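Local coordinates for protein mitochondrial edited mRNA stability factor 1 (Trypanosoma brucei, PDB 6NL1) that probably acts as a Nudix-family enzyme that processes the 5' ends of mitochondrial mRNAs and supports the stability of edited mRNA, at residues A[189-203]-A[240-254]. Sequence-based numbering, arbitrary orientation.
Sequences LMEAAIQQDPVYVRL and PGKWTLLYERYKEAA. With SO4 (sulfate ion), chain B.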
loop_
_atom_site.group_PDB
_atom_site.type_symbol
_atom_site.label_atom_id
_atom_site.label_comp_id
_atom_site.label_asym_id
_atom_site.label_seq_id
_atom_site.Cartn_x
_atom_site.Cartn_y
_atom_site.Cartn_z
ATOM N N LEU A 189 2.609 11.611 -17.577
ATOM C CA LEU A 189 3.016 10.951 -16.345
ATOM C C LEU A 189 2.505 9.511 -16.262
ATOM O O LEU A 189 3.165 8.638 -15.701
ATOM C CB LEU A 189 2.552 11.757 -15.127
ATOM C CG LEU A 189 3.256 13.108 -14.973
ATOM C CD1 LEU A 189 2.549 13.977 -13.943
ATOM C CD2 LEU A 189 4.726 12.918 -14.600
ATOM N N MET A 190 1.321 9.267 -16.808
ATOM C CA MET A 190 0.728 7.938 -16.747
ATOM C C MET A 190 1.504 6.980 -17.646
ATOM O O MET A 190 1.741 5.825 -17.279
ATOM C CB MET A 190 -0.750 7.998 -17.144
ATOM C CG MET A 190 -1.606 8.764 -16.129
ATOM S SD MET A 190 -3.216 9.247 -16.771
ATOM C CE MET A 190 -3.971 7.643 -17.056
ATOM N N GLU A 191 1.917 7.468 -18.815
ATOM C CA GLU A 191 2.709 6.646 -19.726
ATOM C C GLU A 191 4.024 6.243 -19.083
ATOM O O GLU A 191 4.461 5.107 -19.232
ATOM C CB GLU A 191 2.933 7.349 -21.060
ATOM C CG GLU A 191 1.662 7.477 -21.870
ATOM C CD GLU A 191 1.907 7.965 -23.277
ATOM O OE1 GLU A 191 1.086 7.633 -24.163
ATOM O OE2 GLU A 191 2.904 8.687 -23.498
ATOM N N ALA A 192 4.631 7.157 -18.332
ATOM C CA ALA A 192 5.850 6.830 -17.598
ATOM C C ALA A 192 5.544 5.851 -16.476
ATOM O O ALA A 192 6.307 4.917 -16.223
ATOM C CB ALA A 192 6.502 8.089 -17.035
ATOM N N ALA A 193 4.421 6.067 -15.801
ATOM C CA ALA A 193 4.058 5.219 -14.675
ATOM C C ALA A 193 3.806 3.765 -15.094
ATOM O O ALA A 193 4.233 2.840 -14.406
ATOM C CB ALA A 193 2.846 5.785 -13.939
ATOM N N ILE A 194 3.105 3.558 -16.206
ATOM C CA ILE A 194 2.808 2.188 -16.637
ATOM C C ILE A 194 4.046 1.462 -17.159
ATOM O O ILE A 194 3.987 0.269 -17.446
ATOM C CB ILE A 194 1.676 2.098 -17.705
ATOM C CG1 ILE A 194 2.100 2.751 -19.019
ATOM C CG2 ILE A 194 0.395 2.710 -17.189
ATOM C CD1 ILE A 194 1.093 2.552 -20.145
ATOM N N GLN A 195 5.153 2.188 -17.287
ATOM C CA GLN A 195 6.438 1.589 -17.643
ATOM C C GLN A 195 7.248 1.329 -16.385
ATOM O O GLN A 195 8.073 0.423 -16.341
ATOM C CB GLN A 195 7.223 2.490 -18.595
ATOM C CG GLN A 195 6.664 2.520 -20.011
ATOM C CD GLN A 195 7.374 3.528 -20.894
ATOM O OE1 GLN A 195 7.199 4.740 -20.744
ATOM N NE2 GLN A 195 8.182 3.032 -21.825
ATOM N N GLN A 196 7.029 2.143 -15.365
ATOM C CA GLN A 196 7.578 1.844 -14.062
ATOM C C GLN A 196 6.729 0.707 -13.515
ATOM O O GLN A 196 5.773 0.253 -14.152
ATOM C CB GLN A 196 7.514 3.071 -13.142
ATOM C CG GLN A 196 8.347 4.267 -13.604
ATOM C CD GLN A 196 8.030 5.565 -12.836
ATOM O OE1 GLN A 196 7.549 5.540 -11.696
ATOM N NE2 GLN A 196 8.299 6.702 -13.470
ATOM N N ASP A 197 7.083 0.234 -12.340
ATOM C CA ASP A 197 6.320 -0.810 -11.679
ATOM C C ASP A 197 6.063 -0.312 -10.254
ATOM O O ASP A 197 6.725 -0.749 -9.314
ATOM C CB ASP A 197 7.154 -2.101 -11.694
ATOM C CG ASP A 197 6.466 -3.282 -11.015
ATOM O OD1 ASP A 197 5.267 -3.514 -11.278
ATOM O OD2 ASP A 197 7.143 -3.992 -10.228
ATOM N N PRO A 198 5.136 0.652 -10.094
ATOM C CA PRO A 198 4.872 1.183 -8.750
ATOM C C PRO A 198 4.399 0.056 -7.861
ATOM O O PRO A 198 3.567 -0.747 -8.286
ATOM C CB PRO A 198 3.723 2.185 -8.971
ATOM C CG PRO A 198 3.734 2.481 -10.429
ATOM C CD PRO A 198 4.223 1.222 -11.097
ATOM N N VAL A 199 4.936 -0.022 -6.651
ATOM C CA VAL A 199 4.599 -1.110 -5.744
ATOM C C VAL A 199 4.570 -0.602 -4.313
ATOM O O VAL A 199 5.034 0.494 -4.028
ATOM C CB VAL A 199 5.658 -2.239 -5.821
ATOM C CG1 VAL A 199 5.662 -2.898 -7.208
ATOM C CG2 VAL A 199 7.041 -1.676 -5.481
ATOM N N TYR A 200 4.007 -1.405 -3.422
ATOM C CA TYR A 200 4.211 -1.218 -1.997
ATOM C C TYR A 200 5.604 -1.745 -1.665
ATOM O O TYR A 200 6.112 -2.656 -2.326
ATOM C CB TYR A 200 3.172 -2.016 -1.208
ATOM C CG TYR A 200 1.792 -1.383 -1.136
ATOM C CD1 TYR A 200 0.716 -2.083 -0.597
ATOM C CD2 TYR A 200 1.573 -0.079 -1.568
ATOM C CE1 TYR A 200 -0.546 -1.511 -0.500
ATOM C CE2 TYR A 200 0.312 0.510 -1.480
ATOM C CZ TYR A 200 -0.742 -0.211 -0.941
ATOM O OH TYR A 200 -1.995 0.351 -0.856
ATOM N N VAL A 201 6.225 -1.174 -0.645
ATOM C CA VAL A 201 7.511 -1.661 -0.178
ATOM C C VAL A 201 7.456 -1.903 1.315
ATOM O O VAL A 201 6.759 -1.191 2.045
ATOM C CB VAL A 201 8.673 -0.670 -0.490
ATOM C CG1 VAL A 201 8.882 -0.575 -1.984
ATOM C CG2 VAL A 201 8.413 0.728 0.146
ATOM N N ARG A 202 8.181 -2.921 1.759
ATOM C CA ARG A 202 8.301 -3.207 3.176
ATOM C C ARG A 202 9.788 -3.392 3.459
ATOM O O ARG A 202 10.460 -4.180 2.802
ATOM C CB ARG A 202 7.503 -4.458 3.555
ATOM C CG ARG A 202 5.991 -4.332 3.406
ATOM C CD ARG A 202 5.407 -3.255 4.348
ATOM N NE ARG A 202 3.949 -3.188 4.220
ATOM C CZ ARG A 202 3.298 -2.354 3.410
ATOM N NH1 ARG A 202 3.964 -1.500 2.637
ATOM N NH2 ARG A 202 1.974 -2.369 3.368
ATOM N N LEU A 203 10.312 -2.621 4.401
ATOM C CA LEU A 203 11.698 -2.770 4.804
ATOM C C LEU A 203 11.686 -3.460 6.153
ATOM O O LEU A 203 11.465 -2.825 7.180
ATOM C CB LEU A 203 12.420 -1.412 4.881
ATOM C CG LEU A 203 13.919 -1.452 4.547
ATOM C CD1 LEU A 203 14.578 -0.066 4.630
ATOM C CD2 LEU A 203 14.651 -2.445 5.439
ATOM N N PRO A 240 7.605 -1.989 8.630
ATOM C CA PRO A 240 7.681 -0.596 8.170
ATOM C C PRO A 240 7.706 -0.536 6.652
ATOM O O PRO A 240 8.159 -1.481 6.015
ATOM C CB PRO A 240 9.034 -0.114 8.708
ATOM C CG PRO A 240 9.357 -1.045 9.856
ATOM C CD PRO A 240 8.758 -2.371 9.470
ATOM N N GLY A 241 7.239 0.566 6.078
ATOM C CA GLY A 241 7.343 0.753 4.646
ATOM C C GLY A 241 6.019 1.152 4.047
ATOM O O GLY A 241 4.970 0.747 4.533
ATOM N N LYS A 242 6.069 1.955 2.993
ATOM C CA LYS A 242 4.848 2.422 2.351
ATOM C C LYS A 242 4.801 2.063 0.871
ATOM O O LYS A 242 4.540 0.911 0.530
ATOM C CB LYS A 242 4.678 3.920 2.548
ATOM C CG LYS A 242 4.452 4.352 4.000
ATOM C CD LYS A 242 4.218 5.872 4.034
ATOM C CE LYS A 242 4.190 6.410 5.423
ATOM N NZ LYS A 242 3.997 7.884 5.407
ATOM N N TRP A 243 5.056 3.043 0.001
ATOM C CA TRP A 243 5.021 2.817 -1.446
ATOM C C TRP A 243 6.053 3.651 -2.216
ATOM O O TRP A 243 6.575 4.647 -1.711
ATOM C CB TRP A 243 3.615 3.078 -2.001
ATOM C CG TRP A 243 3.200 4.528 -1.942
ATOM C CD1 TRP A 243 3.453 5.497 -2.883
ATOM C CD2 TRP A 243 2.474 5.177 -0.885
ATOM N NE1 TRP A 243 2.922 6.705 -2.471
ATOM C CE2 TRP A 243 2.319 6.534 -1.251
ATOM C CE3 TRP A 243 1.934 4.741 0.330
ATOM C CZ2 TRP A 243 1.648 7.453 -0.445
ATOM C CZ3 TRP A 243 1.262 5.653 1.128
ATOM C CH2 TRP A 243 1.134 6.997 0.743
ATOM N N THR A 244 6.342 3.230 -3.443
ATOM C CA THR A 244 7.207 3.990 -4.340
ATOM C C THR A 244 6.464 5.188 -4.935
ATOM O O THR A 244 5.395 5.035 -5.521
ATOM C CB THR A 244 7.680 3.128 -5.527
ATOM O OG1 THR A 244 6.533 2.600 -6.206
ATOM C CG2 THR A 244 8.554 1.958 -5.055
ATOM N N LEU A 245 7.033 6.380 -4.781
ATOM C CA LEU A 245 6.564 7.553 -5.512
ATOM C C LEU A 245 6.890 7.363 -6.993
ATOM O O LEU A 245 7.752 6.548 -7.352
ATOM C CB LEU A 245 7.248 8.824 -4.981
ATOM C CG LEU A 245 7.032 9.145 -3.499
ATOM C CD1 LEU A 245 7.996 10.217 -3.015
ATOM C CD2 LEU A 245 5.598 9.571 -3.258
ATOM N N LEU A 246 6.206 8.099 -7.858
ATOM C CA LEU A 246 6.560 8.084 -9.274
ATOM C C LEU A 246 8.045 8.431 -9.417
ATOM O O LEU A 246 8.539 9.338 -8.743
ATOM C CB LEU A 246 5.693 9.078 -10.057
ATOM C CG LEU A 246 4.190 8.776 -10.118
ATOM C CD1 LEU A 246 3.429 9.888 -10.814
ATOM C CD2 LEU A 246 3.941 7.443 -10.812
ATOM N N TYR A 247 8.746 7.683 -10.268
ATOM C CA TYR A 247 10.167 7.907 -10.557
ATOM C C TYR A 247 11.113 7.438 -9.448
ATOM O O TYR A 247 12.331 7.508 -9.598
ATOM C CB TYR A 247 10.447 9.380 -10.897
ATOM C CG TYR A 247 9.744 9.847 -12.149
ATOM C CD1 TYR A 247 10.215 9.493 -13.409
ATOM C CD2 TYR A 247 8.608 10.642 -12.073
ATOM C CE1 TYR A 247 9.568 9.914 -14.561
ATOM C CE2 TYR A 247 7.955 11.070 -13.218
ATOM C CZ TYR A 247 8.439 10.701 -14.459
ATOM O OH TYR A 247 7.798 11.123 -15.603
ATOM N N GLU A 248 10.556 6.960 -8.341
ATOM C CA GLU A 248 11.375 6.519 -7.220
ATOM C C GLU A 248 11.781 5.047 -7.365
ATOM O O GLU A 248 10.971 4.199 -7.739
ATOM C CB GLU A 248 10.628 6.750 -5.908
ATOM C CG GLU A 248 11.486 6.652 -4.666
ATOM C CD GLU A 248 10.699 6.908 -3.395
ATOM O OE1 GLU A 248 9.490 6.569 -3.341
ATOM O OE2 GLU A 248 11.289 7.462 -2.449
ATOM N N ARG A 249 13.046 4.752 -7.094
ATOM C CA ARG A 249 13.529 3.370 -7.095
ATOM C C ARG A 249 13.040 2.629 -5.845
ATOM O O ARG A 249 12.745 3.251 -4.826
ATOM C CB ARG A 249 15.057 3.341 -7.173
ATOM C CG ARG A 249 15.625 3.772 -8.522
ATOM C CD ARG A 249 17.157 3.766 -8.544
ATOM N NE ARG A 249 17.711 2.518 -8.025
ATOM C CZ ARG A 249 17.793 1.382 -8.714
ATOM N NH1 ARG A 249 17.351 1.324 -9.966
ATOM N NH2 ARG A 249 18.313 0.299 -8.148
ATOM N N TYR A 250 12.963 1.304 -5.932
ATOM C CA TYR A 250 12.422 0.460 -4.857
ATOM C C TYR A 250 13.120 0.626 -3.509
ATOM O O TYR A 250 12.475 0.884 -2.487
ATOM C CB TYR A 250 12.469 -1.013 -5.263
ATOM C CG TYR A 250 11.602 -1.337 -6.447
ATOM C CD1 TYR A 250 11.955 -2.333 -7.347
ATOM C CD2 TYR A 250 10.426 -0.644 -6.668
ATOM C CE1 TYR A 250 11.150 -2.626 -8.436
ATOM C CE2 TYR A 250 9.625 -0.927 -7.743
ATOM C CZ TYR A 250 9.980 -1.914 -8.622
ATOM O OH TYR A 250 9.159 -2.176 -9.686
ATOM N N LYS A 251 14.437 0.467 -3.505
ATOM C CA LYS A 251 15.185 0.545 -2.255
ATOM C C LYS A 251 15.105 1.949 -1.653
ATOM O O LYS A 251 14.913 2.117 -0.449
ATOM C CB LYS A 251 16.640 0.130 -2.466
ATOM C CG LYS A 251 17.406 -0.028 -1.161
ATOM C CD LYS A 251 18.893 -0.231 -1.407
ATOM C CE LYS A 251 19.208 -1.673 -1.751
ATOM N NZ LYS A 251 20.687 -1.894 -1.707
ATOM N N GLU A 252 15.244 2.952 -2.512
ATOM C CA GLU A 252 15.108 4.348 -2.110
ATOM C C GLU A 252 13.771 4.552 -1.385
ATOM O O GLU A 252 13.708 5.203 -0.344
ATOM C CB GLU A 252 15.190 5.231 -3.361
ATOM C CG GLU A 252 15.113 6.722 -3.137
ATOM C CD GLU A 252 15.115 7.510 -4.453
ATOM O OE1 GLU A 252 15.163 6.886 -5.550
ATOM O OE2 GLU A 252 15.062 8.760 -4.386
ATOM N N ALA A 253 12.701 3.989 -1.938
ATOM C CA ALA A 253 11.378 4.110 -1.329
ATOM C C ALA A 253 11.315 3.357 0.007
ATOM O O ALA A 253 10.746 3.856 0.981
ATOM C CB ALA A 253 10.299 3.608 -2.286
ATOM N N ALA A 254 11.904 2.161 0.055
ATOM C CA ALA A 254 11.932 1.396 1.305
ATOM C C ALA A 254 12.641 2.189 2.401
ATOM O O ALA A 254 12.169 2.272 3.530
ATOM C CB ALA A 254 12.613 0.041 1.105
HETATM S S SO4 B . 3.510 -6.755 5.656
HETATM O O1 SO4 B . 4.009 -5.550 6.302
HETATM O O2 SO4 B . 2.543 -6.338 4.642
HETATM O O3 SO4 B . 4.580 -7.531 5.040
HETATM O O4 SO4 B . 2.864 -7.608 6.651
HETATM O O HOH W 1 7.366 4.471 -9.368
#
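The backbones of V199-L203 and P240-T244 run antiparallel, with V201 N hydrogen-bonded to K242 O (2.9 Å), L203 N to P240 O (2.9 Å) and T244 N to V199 O (3.1 Å). In this Nudix fold the pairing joins strand 200-207 to the loop that leads into helix 250-262, probably the Nudix helix. T244 OG1 sits between its own backbone N and carbonyl carbon (chi1 56°) and accepts from V199 N. V201 packs against the first turn of the helix: CG2 meets A253 and A254, while CG1 lies against T244 CG2. L203 CG rests on A254 CB at 4.0 Å. V199 CG2 touches the Y250 ring at CE2. Further along, A193 CB meets L246 CD2. Q196 extends its chain so that Q196 OE1 accepts an almost straight hydrogen bond from Y247 N (2.8 Å, 175°), and its NE2 lies over one face of the Y247 ring. L189 CD2 comes to the edge of that ring. A water bridges Q196 OE1 and L245 O. R202 is a residue of the GDP site, which holds no GDP in this chain; the sulfate near it is probably from the crystallisation liquor. R202 NH1 donates a hydrogen bond to V201 O, and R202 NE makes a weak one to sulfate O1 at 3.1 Å.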